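Local coordinates for Agap007691-pb (Anopheles gambiae, PDB 5C98), which is a member of the serpin family and may inhibit serine-type endopeptidases, although its own physiological role is not established, at residues H45-L50 with I79-R84; Q87-H90 with H94-A97; D228-F231 with L237-L240; F356-T361 with V366-N371. One frame throughout, in Å; residues are numbered along the deposited sequence. Where two conformers were deposited one is given.

Contact 1 (H45-L50 with I79-R84); sequences HVRLAL and IEQQQR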
loop_
_atom_site.group_PDB
_atom_site.type_symbol
_atom_site.label_atom_id
_atom_site.label_comp_id
_atom_site.label_asym_id
_atom_site.label_seq_id
_atom_site.Cartn_x
_atom_site.Cartn_y
_atom_site.Cartn_z
ATOM N N HIS A 45 0.404 -5.825 2.116
ATOM C CA HIS A 45 1.807 -6.195 2.018
ATOM C C HIS A 45 2.563 -5.955 3.324
ATOM O O HIS A 45 3.542 -6.658 3.601
ATOM C CB HIS A 45 2.477 -5.549 0.839
ATOM C CG HIS A 45 3.742 -6.231 0.467
ATOM N ND1 HIS A 45 4.967 -5.610 0.513
ATOM C CD2 HIS A 45 3.962 -7.488 0.040
ATOM C CE1 HIS A 45 5.899 -6.474 0.139
ATOM N NE2 HIS A 45 5.314 -7.625 -0.143
ATOM N N VAL A 46 2.135 -4.987 4.140
ATOM C CA VAL A 46 2.684 -4.863 5.493
ATOM C C VAL A 46 2.536 -6.197 6.218
ATOM O O VAL A 46 3.489 -6.721 6.800
ATOM C CB VAL A 46 2.010 -3.697 6.244
ATOM C CG1 VAL A 46 2.261 -3.749 7.753
ATOM C CG2 VAL A 46 2.420 -2.346 5.682
ATOM N N ARG A 47 1.329 -6.759 6.187
ATOM C CA ARG A 47 1.051 -8.064 6.795
ATOM C C ARG A 47 1.917 -9.155 6.179
ATOM O O ARG A 47 2.534 -9.961 6.899
ATOM C CB ARG A 47 -0.454 -8.381 6.685
ATOM C CG ARG A 47 -0.819 -9.824 7.027
ATOM C CD ARG A 47 -0.892 -10.681 5.783
ATOM N NE ARG A 47 -1.338 -12.042 6.097
ATOM C CZ ARG A 47 -2.613 -12.380 6.261
ATOM N NH1 ARG A 47 -3.577 -11.479 6.134
ATOM N NH2 ARG A 47 -2.928 -13.649 6.523
ATOM N N LEU A 48 1.979 -9.208 4.851
ATOM C CA LEU A 48 2.699 -10.309 4.222
ATOM C C LEU A 48 4.181 -10.241 4.532
ATOM O O LEU A 48 4.825 -11.278 4.798
ATOM C CB LEU A 48 2.469 -10.320 2.713
ATOM C CG LEU A 48 1.053 -10.738 2.340
ATOM C CD1 LEU A 48 0.833 -10.469 0.873
ATOM C CD2 LEU A 48 0.751 -12.219 2.638
ATOM N N ALA A 49 4.751 -9.045 4.466
ATOM C CA ALA A 49 6.181 -8.916 4.702
ATOM C C ALA A 49 6.513 -9.193 6.167
ATOM O O ALA A 49 7.430 -9.956 6.478
ATOM C CB ALA A 49 6.682 -7.541 4.277
ATOM N N LEU A 50 5.775 -8.584 7.084
ATOM C CA LEU A 50 6.081 -8.776 8.485
ATOM C C LEU A 50 5.861 -10.225 8.908
ATOM O O LEU A 50 6.556 -10.722 9.803
ATOM C CB LEU A 50 5.253 -7.774 9.294
ATOM C CG LEU A 50 5.620 -7.514 10.740
ATOM C CD1 LEU A 50 7.110 -7.237 10.907
ATOM C CD2 LEU A 50 4.787 -6.359 11.267
ATOM N N ILE A 79 3.451 -20.231 7.487
ATOM C CA ILE A 79 4.481 -20.076 6.459
ATOM C C ILE A 79 3.891 -20.390 5.096
ATOM O O ILE A 79 4.058 -19.632 4.136
ATOM C CB ILE A 79 5.688 -20.979 6.786
ATOM C CG1 ILE A 79 6.435 -20.425 7.998
ATOM C CG2 ILE A 79 6.629 -21.099 5.590
ATOM C CD1 ILE A 79 7.427 -21.412 8.588
ATOM N N GLU A 80 3.207 -21.535 4.984
ATOM C CA GLU A 80 2.616 -21.912 3.701
ATOM C C GLU A 80 1.598 -20.876 3.239
ATOM O O GLU A 80 1.506 -20.573 2.039
ATOM C CB GLU A 80 1.963 -23.286 3.810
ATOM C CG GLU A 80 2.976 -24.416 3.986
ATOM C CD GLU A 80 2.388 -25.805 3.763
ATOM O OE1 GLU A 80 1.149 -25.955 3.801
ATOM O OE2 GLU A 80 3.176 -26.747 3.541
ATOM N N GLN A 81 0.819 -20.332 4.173
ATOM C CA GLN A 81 -0.158 -19.303 3.823
ATOM C C GLN A 81 0.545 -18.051 3.297
ATOM O O GLN A 81 0.141 -17.474 2.280
ATOM C CB GLN A 81 -1.024 -18.983 5.042
ATOM C CG GLN A 81 -2.017 -17.826 4.861
ATOM C CD GLN A 81 -2.630 -17.354 6.186
ATOM O OE1 GLN A 81 -2.091 -16.491 6.862
ATOM N NE2 GLN A 81 -3.747 -17.952 6.559
ATOM N N GLN A 82 1.591 -17.607 3.982
ATOM C CA GLN A 82 2.301 -16.421 3.526
ATOM C C GLN A 82 2.805 -16.638 2.106
ATOM O O GLN A 82 2.663 -15.762 1.250
ATOM C CB GLN A 82 3.460 -16.110 4.472
ATOM C CG GLN A 82 4.088 -14.736 4.285
ATOM C CD GLN A 82 5.045 -14.642 3.117
ATOM O OE1 GLN A 82 5.458 -15.643 2.535
ATOM N NE2 GLN A 82 5.433 -13.437 2.797
ATOM N N GLN A 83 3.359 -17.817 1.839
ATOM C CA GLN A 83 3.942 -18.090 0.528
ATOM C C GLN A 83 2.879 -18.010 -0.554
ATOM O O GLN A 83 3.103 -17.445 -1.624
ATOM C CB GLN A 83 4.589 -19.478 0.521
ATOM C CG GLN A 83 5.878 -19.572 1.295
ATOM C CD GLN A 83 6.422 -20.979 1.326
ATOM O OE1 GLN A 83 5.825 -21.881 1.915
ATOM N NE2 GLN A 83 7.529 -21.188 0.639
ATOM N N ARG A 84 1.736 -18.639 -0.310
ATOM C CA ARG A 84 0.658 -18.659 -1.288
ATOM C C ARG A 84 0.131 -17.251 -1.535
ATOM O O ARG A 84 -0.083 -16.843 -2.686
ATOM C CB ARG A 84 -0.443 -19.587 -0.760
ATOM C CG ARG A 84 -1.616 -19.795 -1.687
ATOM C CD ARG A 84 -2.569 -20.861 -1.120
ATOM N NE ARG A 84 -3.099 -20.498 0.192
ATOM C CZ ARG A 84 -4.108 -19.655 0.388
ATOM N NH1 ARG A 84 -4.701 -19.075 -0.646
ATOM N NH2 ARG A 84 -4.530 -19.389 1.619
#
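Two glutamine side chains reach across to Arg47 and Leu48 by leaving the backbone along the same first torsion and then behaving differently. Gln81 and Gln82 both carry CG anti to the backbone N. Gln81 then runs on extended, whereas Gln82 folds back at chi2 (-79°), which turns its amide toward the neighbouring helix. Arg47 also starts anti to its N and bends at chi2, bringing the guanidinium out to meet Gln81.

The bond from Arg47 NH2 to Gln81 OE1 is 3.0 Å long. The oxygen lies at the guanidinium edge, practically in its plane; the nitrogen stands well above the plane of the Gln81 carbonyl, and the two flat groups are turned 68° apart. This bond is bent. The second is straighter: Gln82 NE2 donates to Leu48 O at 3.0 Å with an angle of 159° at the hydrogen. It binds the main-chain carbonyl from above the carbonyl plane, and Gln82 CG stays 3.6 Å from Leu48 O.

In serpin terms these helices, 43-51 and 75-89, correspond to helices B and D, and the glutamines join them through polar contacts. The closest pair of CA atoms, Leu48 CA and Gln82 CA, is 6.2 Å apart, and the joint buries little surface.

Further along helix 75-89, Leu85 touches Arg47 and Leu48, and about a turn beyond it Leu89 touches Leu48. Met52 and Phe121 also touch Gln82, while Phe69 of helix 59-69 lies against Arg47.

Contact 2 (Q87-H90 with H94-A97); sequences QQLH and HLKA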
loop_
_atom_site.group_PDB
_atom_site.type_symbol
_atom_site.label_atom_id
_atom_site.label_comp_id
_atom_site.label_asym_id
_atom_site.label_seq_id
_atom_site.Cartn_x
_atom_site.Cartn_y
_atom_site.Cartn_z
ATOM N N GLN A 87 2.689 -14.969 -3.416
ATOM C CA GLN A 87 2.847 -15.312 -4.823
ATOM C C GLN A 87 1.654 -14.839 -5.638
ATOM O O GLN A 87 1.812 -14.430 -6.790
ATOM C CB GLN A 87 3.032 -16.827 -4.963
ATOM C CG GLN A 87 3.249 -17.300 -6.396
ATOM C CD GLN A 87 3.530 -18.788 -6.494
ATOM O OE1 GLN A 87 4.383 -19.319 -5.782
ATOM N NE2 GLN A 87 2.813 -19.467 -7.382
ATOM N N GLN A 88 0.460 -14.879 -5.054
ATOM C CA GLN A 88 -0.733 -14.395 -5.739
ATOM C C GLN A 88 -0.705 -12.876 -5.906
ATOM O O GLN A 88 -1.147 -12.355 -6.934
ATOM C CB GLN A 88 -1.959 -14.851 -4.943
ATOM C CG GLN A 88 -3.280 -14.222 -5.314
ATOM C CD GLN A 88 -4.437 -14.821 -4.520
ATOM O OE1 GLN A 88 -5.293 -15.502 -5.083
ATOM N NE2 GLN A 88 -4.461 -14.578 -3.205
ATOM N N LEU A 89 -0.164 -12.157 -4.920
ATOM C CA LEU A 89 -0.173 -10.694 -4.934
ATOM C C LEU A 89 0.802 -10.149 -5.959
ATOM O O LEU A 89 0.450 -9.291 -6.772
ATOM C CB LEU A 89 0.205 -10.161 -3.554
ATOM C CG LEU A 89 0.278 -8.625 -3.489
ATOM C CD1 LEU A 89 -1.036 -7.982 -3.910
ATOM C CD2 LEU A 89 0.689 -8.172 -2.122
ATOM N N HIS A 90 2.051 -10.576 -5.892
ATOM C CA HIS A 90 3.055 -10.094 -6.817
ATOM C C HIS A 90 2.765 -10.668 -8.194
ATOM O O HIS A 90 2.661 -11.889 -8.364
ATOM C CB HIS A 90 4.432 -10.509 -6.323
ATOM C CG HIS A 90 5.535 -10.035 -7.198
ATOM N ND1 HIS A 90 5.876 -8.710 -7.323
ATOM C CD2 HIS A 90 6.349 -10.714 -8.032
ATOM C CE1 HIS A 90 6.875 -8.596 -8.177
ATOM N NE2 HIS A 90 7.181 -9.802 -8.619
ATOM N N HIS A 94 1.894 -6.183 -13.761
ATOM C CA HIS A 94 0.665 -5.536 -13.350
ATOM C C HIS A 94 0.756 -4.861 -11.986
ATOM O O HIS A 94 0.254 -3.737 -11.792
ATOM C CB HIS A 94 -0.472 -6.562 -13.311
ATOM C CG HIS A 94 -0.628 -7.346 -14.569
ATOM N ND1 HIS A 94 -0.992 -6.772 -15.767
ATOM C CD2 HIS A 94 -0.475 -8.667 -14.813
ATOM C CE1 HIS A 94 -1.052 -7.706 -16.697
ATOM N NE2 HIS A 94 -0.745 -8.865 -16.145
ATOM N N LEU A 95 1.368 -5.534 -11.027
ATOM C CA LEU A 95 1.479 -5.049 -9.664
ATOM C C LEU A 95 2.719 -5.718 -9.112
ATOM O O LEU A 95 2.851 -6.948 -9.178
ATOM C CB LEU A 95 0.245 -5.435 -8.845
ATOM C CG LEU A 95 0.205 -4.896 -7.407
ATOM C CD1 LEU A 95 -1.242 -4.782 -6.938
ATOM C CD2 LEU A 95 1.017 -5.719 -6.438
ATOM N N LYS A 96 3.643 -4.907 -8.607
ATOM C CA LYS A 96 4.855 -5.421 -7.991
ATOM C C LYS A 96 4.773 -5.199 -6.497
ATOM O O LYS A 96 4.551 -4.076 -6.053
ATOM C CB LYS A 96 6.071 -4.729 -8.585
ATOM C CG LYS A 96 6.327 -5.149 -10.034
ATOM C CD LYS A 96 7.620 -4.517 -10.588
ATOM C CE LYS A 96 7.766 -4.761 -12.078
ATOM N NZ LYS A 96 7.612 -6.194 -12.413
ATOM N N ALA A 97 4.900 -6.275 -5.728
ATOM C CA ALA A 97 4.890 -6.234 -4.266
ATOM C C ALA A 97 6.137 -6.980 -3.827
ATOM O O ALA A 97 6.180 -8.216 -3.883
ATOM C CB ALA A 97 3.636 -6.875 -3.701
#
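At the edge of the His90 imidazole, 5° out of its plane, lies the backbone nitrogen of Ala97, which donates to His90 ND1 at 3.1 Å. The bond is fairly straight (159° at the hydrogen) and uses ND1 as acceptor, consistent with a neutral ring protonated on NE2. Lys96 runs past the same side of the ring: its CA is 3.5 Å from His90 ND1 and approaches obliquely, while Lys96 CG is 4.0 Å from His90 CE1. The lysine ammonium bonds to the carbonyl of Gly92, and its NZ stays 5.3 Å from His90 NE2. A positive charge this near would, if anything, disfavour a second proton on the imidazole.

The other half of the contact is apolar and involves the last helical residue. Leu89, with CG anti to the backbone N, splays its two methyls over two different strand residues. Leu89 CD2 rests on Ala97 CB at 3.6 Å, and Leu89 CD1 meets Leu95 CD2 at 4.0 Å. Leu95 CD2 also lies 3.6 Å from Leu89 O. Tyr44 and His45 of helix 43-51 and Leu367 of strand 366-372 pack against Leu89.

His90 is the residue at which the chain leaves helical geometry, and the strand begins with a classic beta bulge at His94 and Leu95. The arrangement is a tight helix-to-strand connection, corresponding in the serpin fold to the passage from helix D into the second strand of sheet A.

Contact 3 (D228-F231 with L237-L240); sequences DMPF and LSML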
loop_
_atom_site.group_PDB
_atom_site.type_symbol
_atom_site.label_atom_id
_atom_site.label_comp_id
_atom_site.label_asym_id
_atom_site.label_seq_id
_atom_site.Cartn_x
_atom_site.Cartn_y
_atom_site.Cartn_z
ATOM N N ASP A 228 -16.109 2.361 -9.996
ATOM C CA ASP A 228 -15.066 1.331 -9.976
ATOM C C ASP A 228 -14.420 1.331 -11.355
ATOM O O ASP A 228 -15.057 0.953 -12.344
ATOM C CB ASP A 228 -15.648 -0.034 -9.613
ATOM C CG ASP A 228 -14.654 -0.930 -8.891
ATOM O OD1 ASP A 228 -13.429 -0.631 -8.903
ATOM O OD2 ASP A 228 -15.104 -1.943 -8.309
ATOM N N MET A 229 -13.175 1.809 -11.420
ATOM C CA MET A 229 -12.463 2.061 -12.662
ATOM C C MET A 229 -11.505 0.908 -12.918
ATOM O O MET A 229 -10.470 0.811 -12.240
ATOM C CB MET A 229 -11.683 3.364 -12.552
ATOM C CG MET A 229 -12.610 4.573 -12.500
ATOM S SD MET A 229 -11.709 6.110 -12.444
ATOM C CE MET A 229 -10.826 6.078 -13.999
ATOM N N PRO A 230 -11.788 0.019 -13.850
ATOM C CA PRO A 230 -10.931 -1.157 -14.000
ATOM C C PRO A 230 -9.603 -0.851 -14.664
ATOM O O PRO A 230 -9.482 0.010 -15.530
ATOM C CB PRO A 230 -11.750 -2.088 -14.909
ATOM C CG PRO A 230 -12.640 -1.180 -15.671
ATOM C CD PRO A 230 -12.942 -0.003 -14.764
ATOM N N PHE A 231 -8.607 -1.629 -14.278
ATOM C CA PHE A 231 -7.363 -1.728 -15.022
ATOM C C PHE A 231 -7.465 -2.810 -16.090
ATOM O O PHE A 231 -8.443 -3.554 -16.173
ATOM C CB PHE A 231 -6.220 -2.007 -14.042
ATOM C CG PHE A 231 -6.032 -0.920 -13.004
ATOM C CD1 PHE A 231 -5.365 0.260 -13.344
ATOM C CD2 PHE A 231 -6.524 -1.051 -11.713
ATOM C CE1 PHE A 231 -5.190 1.268 -12.409
ATOM C CE2 PHE A 231 -6.331 -0.059 -10.790
ATOM C CZ PHE A 231 -5.673 1.105 -11.139
ATOM N N LEU A 237 -7.408 -6.282 -11.681
ATOM C CA LEU A 237 -7.482 -5.232 -10.672
ATOM C C LEU A 237 -8.429 -4.119 -11.089
ATOM O O LEU A 237 -8.687 -3.908 -12.274
ATOM C CB LEU A 237 -6.115 -4.594 -10.444
ATOM C CG LEU A 237 -4.998 -5.561 -10.087
ATOM C CD1 LEU A 237 -3.709 -4.772 -9.871
ATOM C CD2 LEU A 237 -5.288 -6.399 -8.856
ATOM N N SER A 238 -8.921 -3.382 -10.100
ATOM C CA SER A 238 -9.790 -2.244 -10.376
ATOM C C SER A 238 -9.621 -1.226 -9.273
ATOM O O SER A 238 -9.266 -1.587 -8.163
ATOM C CB SER A 238 -11.242 -2.716 -10.471
ATOM O OG SER A 238 -12.064 -1.683 -11.001
ATOM N N MET A 239 -9.874 0.041 -9.590
ATOM C CA MET A 239 -9.684 1.140 -8.656
ATOM C C MET A 239 -11.045 1.718 -8.302
ATOM O O MET A 239 -11.687 2.353 -9.139
ATOM C CB MET A 239 -8.813 2.227 -9.276
ATOM C CG MET A 239 -8.604 3.419 -8.370
ATOM S SD MET A 239 -7.499 4.692 -8.997
ATOM C CE MET A 239 -8.414 5.286 -10.415
ATOM N N LEU A 240 -11.452 1.533 -7.059
ATOM C CA LEU A 240 -12.665 2.158 -6.566
ATOM C C LEU A 240 -12.329 3.574 -6.132
ATOM O O LEU A 240 -11.390 3.794 -5.365
ATOM C CB LEU A 240 -13.205 1.334 -5.402
ATOM C CG LEU A 240 -14.650 1.539 -4.957
ATOM C CD1 LEU A 240 -15.625 1.075 -6.003
ATOM C CD2 LEU A 240 -14.886 0.824 -3.640
HETATM O O HOH W 1 -12.059 -1.934 -7.063
HETATM O O HOH W 2 -8.974 -5.722 -14.354
#
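Met229 and Met239 face each other as a hydrogen-bonded antiparallel pair: Met229 N reaches Met239 O at 2.8 Å, and Met239 N returns to Met229 O at 2.8 Å. Phe231 N to Leu237 O continues the pattern nearer the turn, at 3.0 Å and with a more bent angle (156°).

On the face of Asp228 and Ser238, which also carries Pro230 and Leu240, the serine hydroxyl, anti to its backbone N, donates to Asp228 OD1 at 2.7 Å, coming from above the carboxylate plane. A water donates to that same oxygen at 2.6 Å and makes a weak bond to Ser238 O. The other carboxylate oxygen, OD2, is salt-bridged to Arg359, so both carboxylate oxygens of Asp228 have partners.

Strands 224-230 and 237-244 form a beta hairpin that corresponds to strands 2 and 3 of serpin sheet B, and the second strand pairs onward with 354-360.

The apolar contacts are made by the two methionines and Phe231. Met229 and Met239 run alongside each other in the same direction, with SD of Met229 4.0 Å from CE of Met239. Phe231 turns its ring edge toward the Leu237-Ser238 peptide, while its CE2 touches Met239 CB at 3.7 Å; Leu327 lies against both Phe231 and Met239.

Contact 4 (F356-T361 with V366-N371); sequences FLIRRT and VLQVGN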
loop_
_atom_site.group_PDB
_atom_site.type_symbol
_atom_site.label_atom_id
_atom_site.label_comp_id
_atom_site.label_asym_id
_atom_site.label_seq_id
_atom_site.Cartn_x
_atom_site.Cartn_y
_atom_site.Cartn_z
ATOM N N PHE A 356 -9.120 6.378 -2.862
ATOM C CA PHE A 356 -9.110 5.287 -3.820
ATOM C C PHE A 356 -8.727 3.984 -3.134
ATOM O O PHE A 356 -7.996 3.968 -2.142
ATOM C CB PHE A 356 -8.175 5.586 -5.012
ATOM C CG PHE A 356 -6.749 5.795 -4.638
ATOM C CD1 PHE A 356 -5.894 4.730 -4.456
ATOM C CD2 PHE A 356 -6.255 7.083 -4.497
ATOM C CE1 PHE A 356 -4.549 4.953 -4.099
ATOM C CE2 PHE A 356 -4.929 7.305 -4.163
ATOM C CZ PHE A 356 -4.084 6.252 -3.957
ATOM N N LEU A 357 -9.235 2.880 -3.666
ATOM C CA LEU A 357 -8.927 1.532 -3.187
ATOM C C LEU A 357 -8.622 0.671 -4.397
ATOM O O LEU A 357 -9.455 0.564 -5.305
ATOM C CB LEU A 357 -10.093 0.910 -2.407
ATOM C CG LEU A 357 -10.538 1.726 -1.201
ATOM C CD1 LEU A 357 -11.644 2.713 -1.605
ATOM C CD2 LEU A 357 -11.026 0.818 -0.144
ATOM N N ILE A 358 -7.434 0.071 -4.428
ATOM C CA ILE A 358 -7.071 -0.846 -5.494
ATOM C C ILE A 358 -7.424 -2.241 -5.022
ATOM O O ILE A 358 -6.914 -2.699 -3.988
ATOM C CB ILE A 358 -5.567 -0.774 -5.814
ATOM C CG1 ILE A 358 -5.142 0.677 -6.052
ATOM C CG2 ILE A 358 -5.203 -1.712 -6.972
ATOM C CD1 ILE A 358 -5.846 1.335 -7.258
ATOM N N ARG A 359 -8.296 -2.917 -5.772
ATOM C CA ARG A 359 -8.846 -4.195 -5.354
ATOM C C ARG A 359 -8.634 -5.257 -6.422
ATOM O O ARG A 359 -8.562 -4.967 -7.618
ATOM C CB ARG A 359 -10.337 -4.113 -5.025
ATOM C CG ARG A 359 -10.700 -3.057 -4.016
ATOM C CD ARG A 359 -12.157 -3.127 -3.560
ATOM N NE ARG A 359 -13.096 -2.958 -4.659
ATOM C CZ ARG A 359 -14.390 -3.284 -4.595
ATOM N NH1 ARG A 359 -14.884 -3.836 -3.488
ATOM N NH2 ARG A 359 -15.186 -3.078 -5.641
ATOM N N ARG A 360 -8.457 -6.493 -5.978
ATOM C CA ARG A 360 -8.523 -7.645 -6.862
ATOM C C ARG A 360 -10.000 -7.876 -7.175
ATOM O O ARG A 360 -10.815 -8.003 -6.253
ATOM C CB ARG A 360 -7.873 -8.842 -6.156
ATOM C CG ARG A 360 -7.753 -10.091 -6.999
ATOM C CD ARG A 360 -7.248 -11.276 -6.191
ATOM N NE ARG A 360 -7.112 -12.433 -7.077
ATOM C CZ ARG A 360 -7.173 -13.705 -6.696
ATOM N NH1 ARG A 360 -7.369 -14.026 -5.424
ATOM N NH2 ARG A 360 -7.035 -14.664 -7.602
ATOM N N THR A 361 -10.368 -7.832 -8.459
ATOM C CA THR A 361 -11.791 -7.852 -8.804
ATOM C C THR A 361 -12.464 -9.162 -8.383
ATOM O O THR A 361 -13.647 -9.157 -8.010
ATOM C CB THR A 361 -12.014 -7.565 -10.298
ATOM O OG1 THR A 361 -11.423 -8.579 -11.124
ATOM C CG2 THR A 361 -11.419 -6.231 -10.685
ATOM N N VAL A 366 -8.563 -5.702 -0.847
ATOM C CA VAL A 366 -7.941 -4.397 -1.012
ATOM C C VAL A 366 -6.428 -4.536 -0.924
ATOM O O VAL A 366 -5.892 -4.996 0.088
ATOM C CB VAL A 366 -8.453 -3.394 0.024
ATOM C CG1 VAL A 366 -7.727 -2.045 -0.140
ATOM C CG2 VAL A 366 -9.988 -3.241 -0.071
ATOM N N LEU A 367 -5.747 -4.173 -2.007
ATOM C CA LEU A 367 -4.311 -4.332 -2.129
ATOM C C LEU A 367 -3.542 -3.040 -1.871
ATOM O O LEU A 367 -2.354 -3.091 -1.532
ATOM C CB LEU A 367 -3.981 -4.842 -3.544
ATOM C CG LEU A 367 -4.814 -6.031 -4.007
ATOM C CD1 LEU A 367 -4.282 -6.453 -5.362
ATOM C CD2 LEU A 367 -4.826 -7.215 -3.055
ATOM N N GLN A 368 -4.173 -1.895 -2.064
ATOM C CA GLN A 368 -3.538 -0.595 -1.903
ATOM C C GLN A 368 -4.674 0.378 -1.656
ATOM O O GLN A 368 -5.756 0.219 -2.219
ATOM C CB GLN A 368 -2.775 -0.175 -3.169
ATOM C CG GLN A 368 -1.721 0.857 -2.932
ATOM C CD GLN A 368 -1.158 1.398 -4.248
ATOM O OE1 GLN A 368 -1.893 2.044 -4.994
ATOM N NE2 GLN A 368 0.109 1.179 -4.507
ATOM N N VAL A 369 -4.446 1.374 -0.799
ATOM C CA VAL A 369 -5.468 2.362 -0.472
ATOM C C VAL A 369 -4.783 3.705 -0.297
ATOM O O VAL A 369 -3.633 3.782 0.115
ATOM C CB VAL A 369 -6.237 1.897 0.790
ATOM C CG1 VAL A 369 -5.303 1.712 1.956
ATOM C CG2 VAL A 369 -7.353 2.852 1.125
ATOM N N GLY A 370 -5.492 4.777 -0.608
ATOM C CA GLY A 370 -4.870 6.079 -0.508
ATOM C C GLY A 370 -5.852 7.185 -0.782
ATOM O O GLY A 370 -7.069 6.969 -0.845
ATOM N N ASN A 371 -5.304 8.394 -0.880
ATOM C CA ASN A 371 -6.102 9.579 -1.150
ATOM C C ASN A 371 -5.295 10.543 -1.993
ATOM O O ASN A 371 -4.062 10.537 -1.965
ATOM C CB ASN A 371 -6.553 10.258 0.143
ATOM C CG ASN A 371 -5.414 10.879 0.905
ATOM O OD1 ASN A 371 -4.693 10.192 1.607
ATOM N ND2 ASN A 371 -5.266 12.196 0.803
#
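Ile358 O is approached by two successive backbone nitrogens: Leu367 N donates to it at 2.7 Å, nearly along the C=O axis, and Gln368 N adds a weak bond at 3.4 Å. This sharing marks a classic beta bulge, with Leu367 and Gln368 both opposite Ile358, and it shifts the register by one residue before Arg359 pairs with Val366. On the Phe356 side of the bulge the pairing is regular. Ile358 N donates to Gln368 O, and Phe356 and Gly370 exchange a reciprocal pair of bonds.

The two strands, 354-360 and 366-372, make a beta hairpin corresponding to the fourth and fifth strands of serpin sheet B, and its second strand also pairs with 39-41.

Phe356 has CG between its backbone N and carbonyl carbon (chi1 61°), which carries the ring across the partner strand. There it covers Gly370 in a CH-pi contact, with CA of Gly370 3.8 Å from the centroid of the Phe356 ring and 22° off its normal; having no side chain, the glycine lets the ring lie close.

On the same face Ile358 and Gln368 reach out next to each other, Ile358 CG1 3.7 Å from Gln368 OE1. That amide oxygen is buried without a polar partner, while NE2 bonds to Tyr326 O. On the reverse face Leu357 CG meets Val369 CG2 at 4.1 Å, and Arg359 CG lies 4.0 Å from Val366 CG2, its guanidinium salt-bridged to Asp266 as well as Asp228.

Overall arrangement
Contacts 3 and 4 are neighbouring hairpins of serpin sheet B, joined through strands 237-244 and 354-360, their centres 8 Å apart. Leu240 N lies 2.8 Å from Leu357 O, a probable hydrogen bond where the hairpins adjoin, and the salt bridge from Arg359 NH2 to Asp228 OD2 measures 2.9 Å. Contact 2 connects this sheet with the helices: Leu95 CD1 reaches Leu237 CD1 of contact 3 and Leu367 CD1 of contact 4, each at 3.8 Å. Contacts 1 and 2 share helix 75-89, with Leu48 CD1 3.8 Å from Leu89 CD2. Contact 1 does not touch the hairpins; its nearest atoms are about 5 Å from contact 4 and about 12 Å from contact 3.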